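Long-range contacts in type II restriction enzyme MunI (Mycoplasma, PDB 1D02), which recognises the double-stranded DNA sequence 5'-CAATTG-3' as a homodimer and cleaves it after the first C: residues Val80-Ala85 with Phe96-Arg101; Glu120-Leu125 with Phe148-Glu153; Leu52-Val57 with Ile71-Thr76. The protein carries 1 engineered substitution. One frame throughout, in Å; residues are numbered along the deposited sequence.

Interaction 1 of 3, residues Val80-Ala85 with Phe96-Arg101; sequences VSPAFA and FGEIKR. Engineered in segment 80-85: Ala83 (natural residue Asp). With nucleotides of chain A.
Ala83 and Phe84 both face Gly97, a classic beta bulge at the start of the hairpin of strands 84-88 and 93-101. The segments carry the PD-(D/E)XK motif: Pro82 and position 83, an engineered Ala where the natural residue is Asp, then Glu98 and Lys100. The nitrogens of Ala83 and Phe84 both donate to Gly97 O, in weak bonds. The return bond, Gly97 N to Phe84 O, is firmer at 2.7 Å.

Phe84 CG sits between the backbone N and the carbonyl carbon (chi1 69°), and the ring lies over Gly97. Gly97 CA makes a CH-pi contact, 3.7 Å from the Phe84 ring centroid. The ring fills the place of a Gly97 beta carbon. At the ring edge, Phe84 CE2 is 3.5 Å from Glu98 O. On the other sheet face, Ala85 CB packs on Phe96 CD2.

A bend at chi2 (-53°) turns Glu98 CD back toward segment 80-85, where OE1 accepts a weak bond from Ala83 N. A water links OE1 to Ser81 O.

Three residues hold DNA chain A. Ser81 N donates to DC3 OP1 and Lys100 NZ to DA4 OP2. Arg101 NH1 meets DA5 OP2 at 2.8 Å, in the guanidinium plane.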
loop_
_atom_site.group_PDB
_atom_site.type_symbol
_atom_site.label_atom_id
_atom_site.label_comp_id
_atom_site.label_asym_id
_atom_site.label_seq_id
_atom_site.Cartn_x
_atom_site.Cartn_y
_atom_site.Cartn_z
ATOM N N VAL D 80 9.893 -3.547 10.468
ATOM C CA VAL D 80 8.532 -3.120 10.761
ATOM C C VAL D 80 8.031 -3.729 12.075
ATOM O O VAL D 80 8.611 -4.680 12.619
ATOM C CB VAL D 80 7.545 -3.501 9.606
ATOM C CG1 VAL D 80 7.968 -2.806 8.278
ATOM C CG2 VAL D 80 7.527 -5.019 9.440
ATOM N N SER D 81 6.947 -3.161 12.584
ATOM C CA SER D 81 6.380 -3.595 13.844
ATOM C C SER D 81 4.871 -3.719 13.646
ATOM O O SER D 81 4.128 -2.722 13.752
ATOM C CB SER D 81 6.732 -2.550 14.912
ATOM O OG SER D 81 6.064 -2.814 16.138
ATOM N N PRO D 82 4.400 -4.927 13.293
ATOM C CA PRO D 82 2.966 -5.147 13.086
ATOM C C PRO D 82 2.184 -4.830 14.353
ATOM O O PRO D 82 2.719 -4.934 15.454
ATOM C CB PRO D 82 2.879 -6.630 12.752
ATOM C CG PRO D 82 4.165 -6.911 12.083
ATOM C CD PRO D 82 5.164 -6.151 12.971
ATOM N N ALA D 83 0.919 -4.454 14.194
ATOM C CA ALA D 83 0.051 -4.158 15.338
ATOM C C ALA D 83 -0.131 -5.420 16.193
ATOM O O ALA D 83 -0.211 -5.347 17.422
ATOM C CB ALA D 83 -1.305 -3.679 14.853
ATOM N N PHE D 84 -0.195 -6.576 15.538
ATOM C CA PHE D 84 -0.364 -7.835 16.276
ATOM C C PHE D 84 0.032 -9.028 15.417
ATOM O O PHE D 84 0.346 -8.879 14.239
ATOM C CB PHE D 84 -1.838 -7.976 16.744
ATOM C CG PHE D 84 -2.846 -8.216 15.628
ATOM C CD1 PHE D 84 -3.222 -9.515 15.257
ATOM C CD2 PHE D 84 -3.439 -7.147 14.952
ATOM C CE1 PHE D 84 -4.161 -9.723 14.253
ATOM C CE2 PHE D 84 -4.376 -7.353 13.941
ATOM C CZ PHE D 84 -4.738 -8.645 13.595
ATOM N N ALA D 85 0.096 -10.200 16.036
ATOM C CA ALA D 85 0.341 -11.431 15.285
ATOM C C ALA D 85 -0.377 -12.513 16.046
ATOM O O ALA D 85 -0.521 -12.428 17.270
ATOM C CB ALA D 85 1.842 -11.784 15.203
ATOM N N PHE D 96 0.381 -12.262 10.605
ATOM C CA PHE D 96 0.719 -10.920 11.075
ATOM C C PHE D 96 -0.439 -9.980 10.799
ATOM O O PHE D 96 -1.132 -10.126 9.794
ATOM C CB PHE D 96 2.012 -10.455 10.388
ATOM C CG PHE D 96 3.215 -11.218 10.838
ATOM C CD1 PHE D 96 3.740 -12.257 10.064
ATOM C CD2 PHE D 96 3.783 -10.952 12.076
ATOM C CE1 PHE D 96 4.822 -13.019 10.542
ATOM C CE2 PHE D 96 4.854 -11.695 12.554
ATOM C CZ PHE D 96 5.374 -12.732 11.785
ATOM N N GLY D 97 -0.674 -9.031 11.703
ATOM C CA GLY D 97 -1.812 -8.164 11.493
ATOM C C GLY D 97 -1.614 -6.682 11.671
ATOM O O GLY D 97 -0.615 -6.240 12.234
ATOM N N GLU D 98 -2.584 -5.915 11.184
ATOM C CA GLU D 98 -2.554 -4.464 11.315
ATOM C C GLU D 98 -3.932 -4.021 11.781
ATOM O O GLU D 98 -4.923 -4.740 11.614
ATOM C CB GLU D 98 -2.243 -3.781 9.973
ATOM C CG GLU D 98 -0.868 -4.061 9.386
ATOM C CD GLU D 98 0.283 -3.785 10.353
ATOM O OE1 GLU D 98 0.126 -2.959 11.290
ATOM O OE2 GLU D 98 1.362 -4.404 10.186
ATOM N N ILE D 99 -3.996 -2.819 12.346
ATOM C CA ILE D 99 -5.249 -2.267 12.820
ATOM C C ILE D 99 -5.270 -0.844 12.277
ATOM O O ILE D 99 -4.392 -0.036 12.613
ATOM C CB ILE D 99 -5.307 -2.240 14.365
ATOM C CG1 ILE D 99 -5.302 -3.687 14.918
ATOM C CG2 ILE D 99 -6.573 -1.519 14.825
ATOM C CD1 ILE D 99 -5.349 -3.763 16.415
ATOM N N LYS D 100 -6.256 -0.536 11.443
ATOM C CA LYS D 100 -6.347 0.798 10.861
ATOM C C LYS D 100 -7.631 1.453 11.340
ATOM O O LYS D 100 -8.723 1.031 10.978
ATOM C CB LYS D 100 -6.308 0.691 9.328
ATOM C CG LYS D 100 -4.890 0.437 8.800
ATOM C CD LYS D 100 -4.013 1.673 9.064
ATOM C CE LYS D 100 -2.512 1.384 8.996
ATOM N NZ LYS D 100 -2.058 0.514 10.117
ATOM N N ARG D 101 -7.499 2.461 12.196
ATOM C CA ARG D 101 -8.671 3.166 12.734
ATOM C C ARG D 101 -8.786 4.470 11.983
ATOM O O ARG D 101 -7.784 5.158 11.793
ATOM C CB ARG D 101 -8.476 3.488 14.222
ATOM C CG ARG D 101 -7.990 2.308 15.047
ATOM C CD ARG D 101 -7.812 2.646 16.542
ATOM N NE ARG D 101 -7.128 1.564 17.270
ATOM C CZ ARG D 101 -5.808 1.348 17.239
ATOM N NH1 ARG D 101 -5.015 2.144 16.525
ATOM N NH2 ARG D 101 -5.278 0.323 17.907
ATOM P P DC A 3 6.465 0.439 11.509
ATOM O OP1 DC A 3 5.888 -0.904 11.286
ATOM O OP2 DC A 3 6.933 1.228 10.353
ATOM O "O5'" DC A 3 5.363 1.276 12.297
ATOM C "C5'" DC A 3 4.831 0.762 13.509
ATOM C "C4'" DC A 3 3.647 1.580 13.954
ATOM O "O4'" DC A 3 4.094 2.888 14.395
ATOM C "C3'" DC A 3 2.543 1.827 12.923
ATOM O "O3'" DC A 3 1.318 1.761 13.656
ATOM C "C2'" DC A 3 2.841 3.242 12.443
ATOM C "C1'" DC A 3 3.383 3.909 13.708
ATOM N N1 DC A 3 4.325 5.020 13.449
ATOM C C2 DC A 3 4.093 6.270 14.064
ATOM O O2 DC A 3 3.126 6.396 14.821
ATOM N N3 DC A 3 4.932 7.302 13.811
ATOM C C4 DC A 3 5.965 7.140 12.985
ATOM N N4 DC A 3 6.747 8.222 12.734
ATOM C C5 DC A 3 6.247 5.881 12.361
ATOM C C6 DC A 3 5.403 4.854 12.620
ATOM P P DA A 5 -4.835 5.971 15.575
ATOM O OP1 DA A 5 -5.305 6.625 16.818
ATOM O OP2 DA A 5 -5.313 4.624 15.232
ATOM O "O5'" DA A 5 -5.123 6.854 14.267
ATOM C "C5'" DA A 5 -5.456 8.213 14.358
ATOM C "C4'" DA A 5 -5.446 8.863 12.992
ATOM O "O4'" DA A 5 -4.105 8.879 12.458
ATOM C "C3'" DA A 5 -6.352 8.332 11.868
ATOM O "O3'" DA A 5 -7.097 9.429 11.335
ATOM C "C2'" DA A 5 -5.360 7.943 10.774
ATOM C "C1'" DA A 5 -4.227 8.920 11.058
ATOM N N9 DA A 5 -2.919 8.621 10.480
ATOM C C8 DA A 5 -2.355 7.390 10.245
ATOM N N7 DA A 5 -1.161 7.452 9.717
ATOM C C5 DA A 5 -0.916 8.806 9.586
ATOM C C6 DA A 5 0.190 9.531 9.078
ATOM N N6 DA A 5 1.297 8.958 8.592
ATOM N N1 DA A 5 0.112 10.882 9.078
ATOM C C2 DA A 5 -1.001 11.450 9.555
ATOM N N3 DA A 5 -2.099 10.877 10.058
ATOM C C4 DA A 5 -1.990 9.542 10.049
ATOM P P DA A 4 -0.099 2.093 12.965
ATOM O OP1 DA A 4 -1.047 1.084 13.499
ATOM O OP2 DA A 4 0.005 2.310 11.498
ATOM O "O5'" DA A 4 -0.459 3.486 13.646
ATOM C "C5'" DA A 4 -0.504 3.617 15.060
ATOM C "C4'" DA A 4 -1.091 4.960 15.432
ATOM O "O4'" DA A 4 -0.193 6.030 15.063
ATOM C "C3'" DA A 4 -2.421 5.283 14.766
ATOM O "O3'" DA A 4 -3.232 5.978 15.720
ATOM C "C2'" DA A 4 -2.022 6.163 13.585
ATOM C "C1'" DA A 4 -0.802 6.904 14.116
ATOM N N9 DA A 4 0.231 7.250 13.133
ATOM C C8 DA A 4 0.899 6.401 12.281
ATOM N N7 DA A 4 1.860 6.981 11.603
ATOM C C5 DA A 4 1.811 8.305 12.015
ATOM C C6 DA A 4 2.609 9.424 11.700
ATOM N N6 DA A 4 3.644 9.383 10.859
ATOM N N1 DA A 4 2.314 10.599 12.306
ATOM C C2 DA A 4 1.285 10.634 13.162
ATOM N N3 DA A 4 0.468 9.653 13.544
ATOM C C4 DA A 4 0.794 8.495 12.933
HETATM O O HOH W 1 2.376 -1.393 11.762
#

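Interaction 2 of 3, residues Glu120-Leu125 with Phe148-Glu153; sequences ERSCKL and FWVVFE. With nucleotides of chain A.
Leu125 packs over the ring of Phe148, and this pair carries most of the contact. Leu125 CB stands over the centre of the ring, 3.6 Å from the Phe148 centroid and only 10° off the ring normal, a CH-pi contact. Leu125 CD1 lies near the root of the ring, 3.5 Å from Phe148 CD1. It is anti to its own CA (chi2 178°). Leu125 CD1 also reaches Val150 CG2, at 4.0 Å. The backbone takes part as well: Leu125 O lies 3.4 Å from Phe148 CE2. Tyr134 of helix 128-138 touches both residues, and Phe126 meets the Phe148 ring edge-to-face.

Ser122 is the third contributor. It lies one 3-10 turn before Leu125, whose N donates to Ser122 O. The contact lays this 3-10 segment against strand 148-153 of the central sheet of the PD-(D/E)XK nuclease fold. Ser122 CB approaches Val150 CG1 loosely, at 4.3 Å. Ser122 OG is bonded to His119 O.

Neighbouring side chains of the 3-10 segment turn to the DNA and the dimer partner. Glu120 and Arg121 form salt bridges with Arg121 and Glu120 of the second subunit. Arg121 NH1 and NH2 both donate to DA4 OP2 of chain A. Arg121 NH1 also donates to DA5 N7 of chain A at 3.0 Å, a contact to a base of the recognition sequence.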
loop_
_atom_site.group_PDB
_atom_site.type_symbol
_atom_site.label_atom_id
_atom_site.label_comp_id
_atom_site.label_asym_id
_atom_site.label_seq_id
_atom_site.Cartn_x
_atom_site.Cartn_y
_atom_site.Cartn_z
ATOM N N GLU D 120 -4.512 4.080 3.515
ATOM C CA GLU D 120 -3.791 3.531 2.363
ATOM C C GLU D 120 -2.417 2.974 2.756
ATOM O O GLU D 120 -1.865 2.122 2.059
ATOM C CB GLU D 120 -3.588 4.610 1.296
ATOM C CG GLU D 120 -4.898 5.052 0.629
ATOM C CD GLU D 120 -4.716 6.310 -0.244
ATOM O OE1 GLU D 120 -3.608 6.907 -0.236
ATOM O OE2 GLU D 120 -5.691 6.700 -0.917
ATOM N N ARG D 121 -1.852 3.480 3.851
ATOM C CA ARG D 121 -0.533 3.026 4.311
ATOM C C ARG D 121 -0.497 1.506 4.541
ATOM O O ARG D 121 0.554 0.874 4.401
ATOM C CB ARG D 121 -0.147 3.724 5.634
ATOM C CG ARG D 121 0.014 5.278 5.547
ATOM C CD ARG D 121 0.289 5.863 6.935
ATOM N NE ARG D 121 1.128 4.904 7.576
ATOM C CZ ARG D 121 0.910 4.312 8.747
ATOM N NH1 ARG D 121 -0.112 4.600 9.534
ATOM N NH2 ARG D 121 1.628 3.243 9.025
ATOM N N SER D 122 -1.647 0.942 4.908
ATOM C CA SER D 122 -1.735 -0.485 5.180
ATOM C C SER D 122 -1.411 -1.284 3.946
ATOM O O SER D 122 -1.000 -2.445 4.049
ATOM C CB SER D 122 -3.130 -0.870 5.699
ATOM O OG SER D 122 -4.142 -0.582 4.758
ATOM N N CYS D 123 -1.542 -0.661 2.778
ATOM C CA CYS D 123 -1.277 -1.386 1.533
ATOM C C CYS D 123 0.195 -1.731 1.323
ATOM O O CYS D 123 0.526 -2.422 0.359
ATOM C CB CYS D 123 -1.815 -0.620 0.318
ATOM S SG CYS D 123 -3.623 -0.508 0.297
ATOM N N LYS D 124 1.077 -1.255 2.201
ATOM C CA LYS D 124 2.487 -1.620 2.079
ATOM C C LYS D 124 2.621 -3.146 2.158
ATOM O O LYS D 124 3.587 -3.718 1.642
ATOM C CB LYS D 124 3.311 -1.007 3.201
ATOM C CG LYS D 124 2.945 -1.494 4.608
ATOM C CD LYS D 124 3.636 -0.658 5.698
ATOM C CE LYS D 124 5.166 -0.775 5.666
ATOM N NZ LYS D 124 5.838 -0.109 6.874
ATOM N N LEU D 125 1.646 -3.795 2.780
ATOM C CA LEU D 125 1.710 -5.247 2.942
ATOM C C LEU D 125 1.533 -5.971 1.616
ATOM O O LEU D 125 1.823 -7.157 1.531
ATOM C CB LEU D 125 0.655 -5.716 3.944
ATOM C CG LEU D 125 0.815 -5.118 5.344
ATOM C CD1 LEU D 125 -0.307 -5.607 6.247
ATOM C CD2 LEU D 125 2.183 -5.490 5.908
ATOM N N PHE D 148 -1.223 -11.701 5.705
ATOM C CA PHE D 148 -1.525 -10.678 6.700
ATOM C C PHE D 148 -3.021 -10.480 6.817
ATOM O O PHE D 148 -3.792 -10.932 5.963
ATOM C CB PHE D 148 -0.861 -9.348 6.306
ATOM C CG PHE D 148 -1.337 -8.807 4.976
ATOM C CD1 PHE D 148 -2.477 -8.005 4.907
ATOM C CD2 PHE D 148 -0.648 -9.098 3.803
ATOM C CE1 PHE D 148 -2.925 -7.495 3.681
ATOM C CE2 PHE D 148 -1.080 -8.598 2.575
ATOM C CZ PHE D 148 -2.217 -7.794 2.498
ATOM N N TRP D 149 -3.428 -9.799 7.883
ATOM C CA TRP D 149 -4.839 -9.527 8.118
ATOM C C TRP D 149 -4.946 -8.103 8.633
ATOM O O TRP D 149 -4.371 -7.774 9.670
ATOM C CB TRP D 149 -5.378 -10.516 9.156
ATOM C CG TRP D 149 -6.839 -10.360 9.468
ATOM C CD1 TRP D 149 -7.823 -9.942 8.620
ATOM C CD2 TRP D 149 -7.484 -10.721 10.693
ATOM N NE1 TRP D 149 -9.054 -10.022 9.247
ATOM C CE2 TRP D 149 -8.870 -10.498 10.520
ATOM C CE3 TRP D 149 -7.026 -11.220 11.924
ATOM C CZ2 TRP D 149 -9.812 -10.755 11.529
ATOM C CZ3 TRP D 149 -7.964 -11.477 12.934
ATOM C CH2 TRP D 149 -9.340 -11.241 12.724
ATOM N N VAL D 150 -5.681 -7.266 7.903
ATOM C CA VAL D 150 -5.849 -5.869 8.294
ATOM C C VAL D 150 -7.256 -5.713 8.884
ATOM O O VAL D 150 -8.252 -6.054 8.244
ATOM C CB VAL D 150 -5.690 -4.910 7.080
ATOM C CG1 VAL D 150 -5.962 -3.475 7.513
ATOM C CG2 VAL D 150 -4.254 -5.005 6.484
ATOM N N VAL D 151 -7.313 -5.259 10.132
ATOM C CA VAL D 151 -8.596 -5.018 10.793
ATOM C C VAL D 151 -8.843 -3.514 10.819
ATOM O O VAL D 151 -8.012 -2.751 11.348
ATOM C CB VAL D 151 -8.591 -5.566 12.229
ATOM C CG1 VAL D 151 -9.913 -5.222 12.920
ATOM C CG2 VAL D 151 -8.381 -7.097 12.191
ATOM N N PHE D 152 -9.953 -3.087 10.216
ATOM C CA PHE D 152 -10.326 -1.668 10.177
ATOM C C PHE D 152 -11.303 -1.413 11.319
ATOM O O PHE D 152 -12.100 -2.294 11.667
ATOM C CB PHE D 152 -10.985 -1.305 8.842
ATOM C CG PHE D 152 -10.055 -1.399 7.650
ATOM C CD1 PHE D 152 -10.012 -2.556 6.868
ATOM C CD2 PHE D 152 -9.221 -0.342 7.322
ATOM C CE1 PHE D 152 -9.144 -2.662 5.769
ATOM C CE2 PHE D 152 -8.345 -0.431 6.227
ATOM C CZ PHE D 152 -8.303 -1.593 5.446
ATOM N N GLU D 153 -11.247 -0.205 11.872
ATOM C CA GLU D 153 -12.085 0.192 13.012
ATOM C C GLU D 153 -12.443 1.655 12.820
ATOM O O GLU D 153 -11.754 2.360 12.084
ATOM C CB GLU D 153 -11.295 0.073 14.324
ATOM C CG GLU D 153 -10.910 -1.360 14.705
ATOM C CD GLU D 153 -10.064 -1.462 15.986
ATOM O OE1 GLU D 153 -9.724 -0.430 16.601
ATOM O OE2 GLU D 153 -9.715 -2.607 16.362
ATOM P P DA A 5 -4.835 5.971 15.575
ATOM O OP1 DA A 5 -5.305 6.625 16.818
ATOM O OP2 DA A 5 -5.313 4.624 15.232
ATOM O "O5'" DA A 5 -5.123 6.854 14.267
ATOM C "C5'" DA A 5 -5.456 8.213 14.358
ATOM C "C4'" DA A 5 -5.446 8.863 12.992
ATOM O "O4'" DA A 5 -4.105 8.879 12.458
ATOM C "C3'" DA A 5 -6.352 8.332 11.868
ATOM O "O3'" DA A 5 -7.097 9.429 11.335
ATOM C "C2'" DA A 5 -5.360 7.943 10.774
ATOM C "C1'" DA A 5 -4.227 8.920 11.058
ATOM N N9 DA A 5 -2.919 8.621 10.480
ATOM C C8 DA A 5 -2.355 7.390 10.245
ATOM N N7 DA A 5 -1.161 7.452 9.717
ATOM C C5 DA A 5 -0.916 8.806 9.586
ATOM C C6 DA A 5 0.190 9.531 9.078
ATOM N N6 DA A 5 1.297 8.958 8.592
ATOM N N1 DA A 5 0.112 10.882 9.078
ATOM C C2 DA A 5 -1.001 11.450 9.555
ATOM N N3 DA A 5 -2.099 10.877 10.058
ATOM C C4 DA A 5 -1.990 9.542 10.049
ATOM P P DA A 4 -0.099 2.093 12.965
ATOM O OP1 DA A 4 -1.047 1.084 13.499
ATOM O OP2 DA A 4 0.005 2.310 11.498
ATOM O "O5'" DA A 4 -0.459 3.486 13.646
ATOM C "C5'" DA A 4 -0.504 3.617 15.060
ATOM C "C4'" DA A 4 -1.091 4.960 15.432
ATOM O "O4'" DA A 4 -0.193 6.030 15.063
ATOM C "C3'" DA A 4 -2.421 5.283 14.766
ATOM O "O3'" DA A 4 -3.232 5.978 15.720
ATOM C "C2'" DA A 4 -2.022 6.163 13.585
ATOM C "C1'" DA A 4 -0.802 6.904 14.116
ATOM N N9 DA A 4 0.231 7.250 13.133
ATOM C C8 DA A 4 0.899 6.401 12.281
ATOM N N7 DA A 4 1.860 6.981 11.603
ATOM C C5 DA A 4 1.811 8.305 12.015
ATOM C C6 DA A 4 2.609 9.424 11.700
ATOM N N6 DA A 4 3.644 9.383 10.859
ATOM N N1 DA A 4 2.314 10.599 12.306
ATOM C C2 DA A 4 1.285 10.634 13.162
ATOM N N3 DA A 4 0.468 9.653 13.544
ATOM C C4 DA A 4 0.794 8.495 12.933
#

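Interaction 3 of 3, residues Leu52-Val57 with Ile71-Thr76; sequences LYAQVV and IDLSTT
Ala54 pushes its methyl group against the backbone of Leu73-Thr76. The contact sets a type I beta turn, Tyr53 to Val56, beside an Asx turn at Asp72 and a short 3-10 segment at Leu73-Ser74. Both turns lie in the surface region between strands 40-44 and 84-88, either side of helix 60-63 in the chain, far from the chain centre and beside the second subunit.

The packing is mostly aliphatic carbon against carbonyl oxygen. Ala54 CB lies 3.3 Å from Thr76 O and 3.6 Å from Leu73 O. In return, Leu73 CB sits 3.7 Å from Ala54 O. Purely apolar touches are looser. Ala54 CB is 4.2 Å from Leu73 CD2, and it also faces CB and CG2 of Thr76. Gln55 CG passes near Leu73 O at the exposed edge. Trp78 packs on both Ala54 and Leu73. Arg164 of the second subunit packs on Leu73, and Tyr53 OH is hydrogen-bonded to Trp169 NE1 of that subunit.

A water joins the two segments. It accepts from Ala54 N at 3.0 Å and lies 2.8 Å from Thr76 O.

Hydrogen bonds shape each piece from within. Val56 N donates to Tyr53 O and closes the beta turn. Asp72 O accepts from Thr75 N and, at 2.7 Å, from Thr76 OG1; the two donors come from opposite faces of its plane. The Asp72 carboxylate makes the Asx turn. Its OD1 accepts from Ser74 N and Ser74 OG on the same face, and the bond from Ser74 OG to Asp72 OD1 is 2.6 Å, on the syn side.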
loop_
_atom_site.group_PDB
_atom_site.type_symbol
_atom_site.label_atom_id
_atom_site.label_comp_id
_atom_site.label_asym_id
_atom_site.label_seq_id
_atom_site.Cartn_x
_atom_site.Cartn_y
_atom_site.Cartn_z
ATOM N N LEU D 52 14.963 -6.080 8.635
ATOM C CA LEU D 52 14.679 -6.271 7.224
ATOM C C LEU D 52 15.464 -5.500 6.174
ATOM O O LEU D 52 15.806 -6.048 5.109
ATOM C CB LEU D 52 13.217 -5.928 6.926
ATOM C CG LEU D 52 12.046 -6.658 7.564
ATOM C CD1 LEU D 52 10.744 -6.030 7.015
ATOM C CD2 LEU D 52 12.129 -8.142 7.225
ATOM N N TYR D 53 15.729 -4.230 6.470
ATOM C CA TYR D 53 16.284 -3.339 5.476
ATOM C C TYR D 53 17.718 -2.920 5.420
ATOM O O TYR D 53 18.192 -2.574 4.341
ATOM C CB TYR D 53 15.476 -2.029 5.476
ATOM C CG TYR D 53 13.978 -2.172 5.487
ATOM C CD1 TYR D 53 13.191 -1.426 6.378
ATOM C CD2 TYR D 53 13.333 -2.972 4.554
ATOM C CE1 TYR D 53 11.796 -1.473 6.319
ATOM C CE2 TYR D 53 11.940 -3.030 4.490
ATOM C CZ TYR D 53 11.183 -2.272 5.370
ATOM O OH TYR D 53 9.807 -2.277 5.287
ATOM N N ALA D 54 18.411 -2.912 6.552
ATOM C CA ALA D 54 19.760 -2.378 6.533
ATOM C C ALA D 54 20.778 -3.047 5.614
ATOM O O ALA D 54 21.703 -2.377 5.152
ATOM C CB ALA D 54 20.312 -2.280 7.965
ATOM N N GLN D 55 20.621 -4.347 5.344
ATOM C CA GLN D 55 21.576 -5.032 4.474
ATOM C C GLN D 55 21.106 -5.098 3.034
ATOM O O GLN D 55 21.678 -5.835 2.220
ATOM C CB GLN D 55 21.864 -6.449 5.001
ATOM C CG GLN D 55 22.422 -6.465 6.413
ATOM C CD GLN D 55 22.808 -7.857 6.916
ATOM O OE1 GLN D 55 23.971 -8.287 6.787
ATOM N NE2 GLN D 55 21.858 -8.553 7.483
ATOM N N VAL D 56 20.057 -4.351 2.702
ATOM C CA VAL D 56 19.587 -4.346 1.322
ATOM C C VAL D 56 20.756 -3.820 0.477
ATOM O O VAL D 56 21.380 -2.809 0.814
ATOM C CB VAL D 56 18.357 -3.426 1.160
ATOM C CG1 VAL D 56 18.125 -3.074 -0.313
ATOM C CG2 VAL D 56 17.130 -4.100 1.750
ATOM N N VAL D 57 21.067 -4.518 -0.607
ATOM C CA VAL D 57 22.175 -4.108 -1.459
ATOM C C VAL D 57 21.799 -2.940 -2.380
ATOM O O VAL D 57 20.739 -2.952 -3.014
ATOM C CB VAL D 57 22.649 -5.311 -2.302
ATOM C CG1 VAL D 57 23.634 -4.854 -3.384
ATOM C CG2 VAL D 57 23.297 -6.349 -1.371
ATOM N N ILE D 71 27.716 4.126 10.514
ATOM C CA ILE D 71 27.296 3.067 11.396
ATOM C C ILE D 71 27.523 1.751 10.681
ATOM O O ILE D 71 27.808 1.717 9.483
ATOM C CB ILE D 71 25.821 3.190 11.765
ATOM C CG1 ILE D 71 24.975 3.081 10.496
ATOM C CG2 ILE D 71 25.590 4.487 12.549
ATOM C CD1 ILE D 71 23.471 3.177 10.749
ATOM N N ASP D 72 27.412 0.666 11.433
ATOM C CA ASP D 72 27.627 -0.669 10.893
ATOM C C ASP D 72 26.292 -1.259 10.458
ATOM O O ASP D 72 25.539 -1.782 11.276
ATOM C CB ASP D 72 28.275 -1.549 11.961
ATOM C CG ASP D 72 28.580 -2.947 11.463
ATOM O OD1 ASP D 72 28.273 -3.275 10.296
ATOM O OD2 ASP D 72 29.140 -3.728 12.255
ATOM N N LEU D 73 26.001 -1.166 9.167
ATOM C CA LEU D 73 24.728 -1.671 8.665
ATOM C C LEU D 73 24.610 -3.178 8.832
ATOM O O LEU D 73 23.495 -3.705 8.920
ATOM C CB LEU D 73 24.535 -1.284 7.182
ATOM C CG LEU D 73 24.381 0.239 6.981
ATOM C CD1 LEU D 73 24.244 0.566 5.494
ATOM C CD2 LEU D 73 23.156 0.738 7.766
ATOM N N SER D 74 25.737 -3.885 8.906
ATOM C CA SER D 74 25.653 -5.342 9.010
ATOM C C SER D 74 24.998 -5.839 10.313
ATOM O O SER D 74 24.580 -6.988 10.394
ATOM C CB SER D 74 27.049 -5.966 8.843
ATOM O OG SER D 74 27.804 -5.870 10.040
ATOM N N THR D 75 24.904 -4.982 11.326
ATOM C CA THR D 75 24.280 -5.359 12.591
ATOM C C THR D 75 23.167 -4.398 12.984
ATOM O O THR D 75 22.684 -4.408 14.115
ATOM C CB THR D 75 25.289 -5.384 13.726
ATOM O OG1 THR D 75 25.924 -4.093 13.845
ATOM C CG2 THR D 75 26.336 -6.468 13.452
ATOM N N THR D 76 22.762 -3.574 12.035
ATOM C CA THR D 76 21.709 -2.618 12.278
ATOM C C THR D 76 20.382 -3.256 11.934
ATOM O O THR D 76 20.248 -3.883 10.893
ATOM C CB THR D 76 21.935 -1.374 11.410
ATOM O OG1 THR D 76 23.135 -0.723 11.847
ATOM C CG2 THR D 76 20.754 -0.406 11.515
HETATM O O HOH W 2 18.063 -4.315 9.180
#

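In the fold
From the N terminus, interaction 3 comes first. It closes the loop that carries helix 60-63, in the region between strand 40-44 and strand 84-88. Interaction 1 follows and closes the hairpin of strands 84-88 and 93-101. Interaction 2 comes last and spans helix 128-138. The three are in series; none nests or crosses. Interactions 1 and 2 share the central sheet, where strands 93-101 and 148-153 are neighbours: Glu98 O probably bonds Val151 N, and Glu98 CG packs on Leu125 CD1. Interaction 3 lies about 23 Å from interaction 1, centre to centre, yet Tyr53 OH touches Val80 CG1. Interactions 2 and 3 both meet the second subunit.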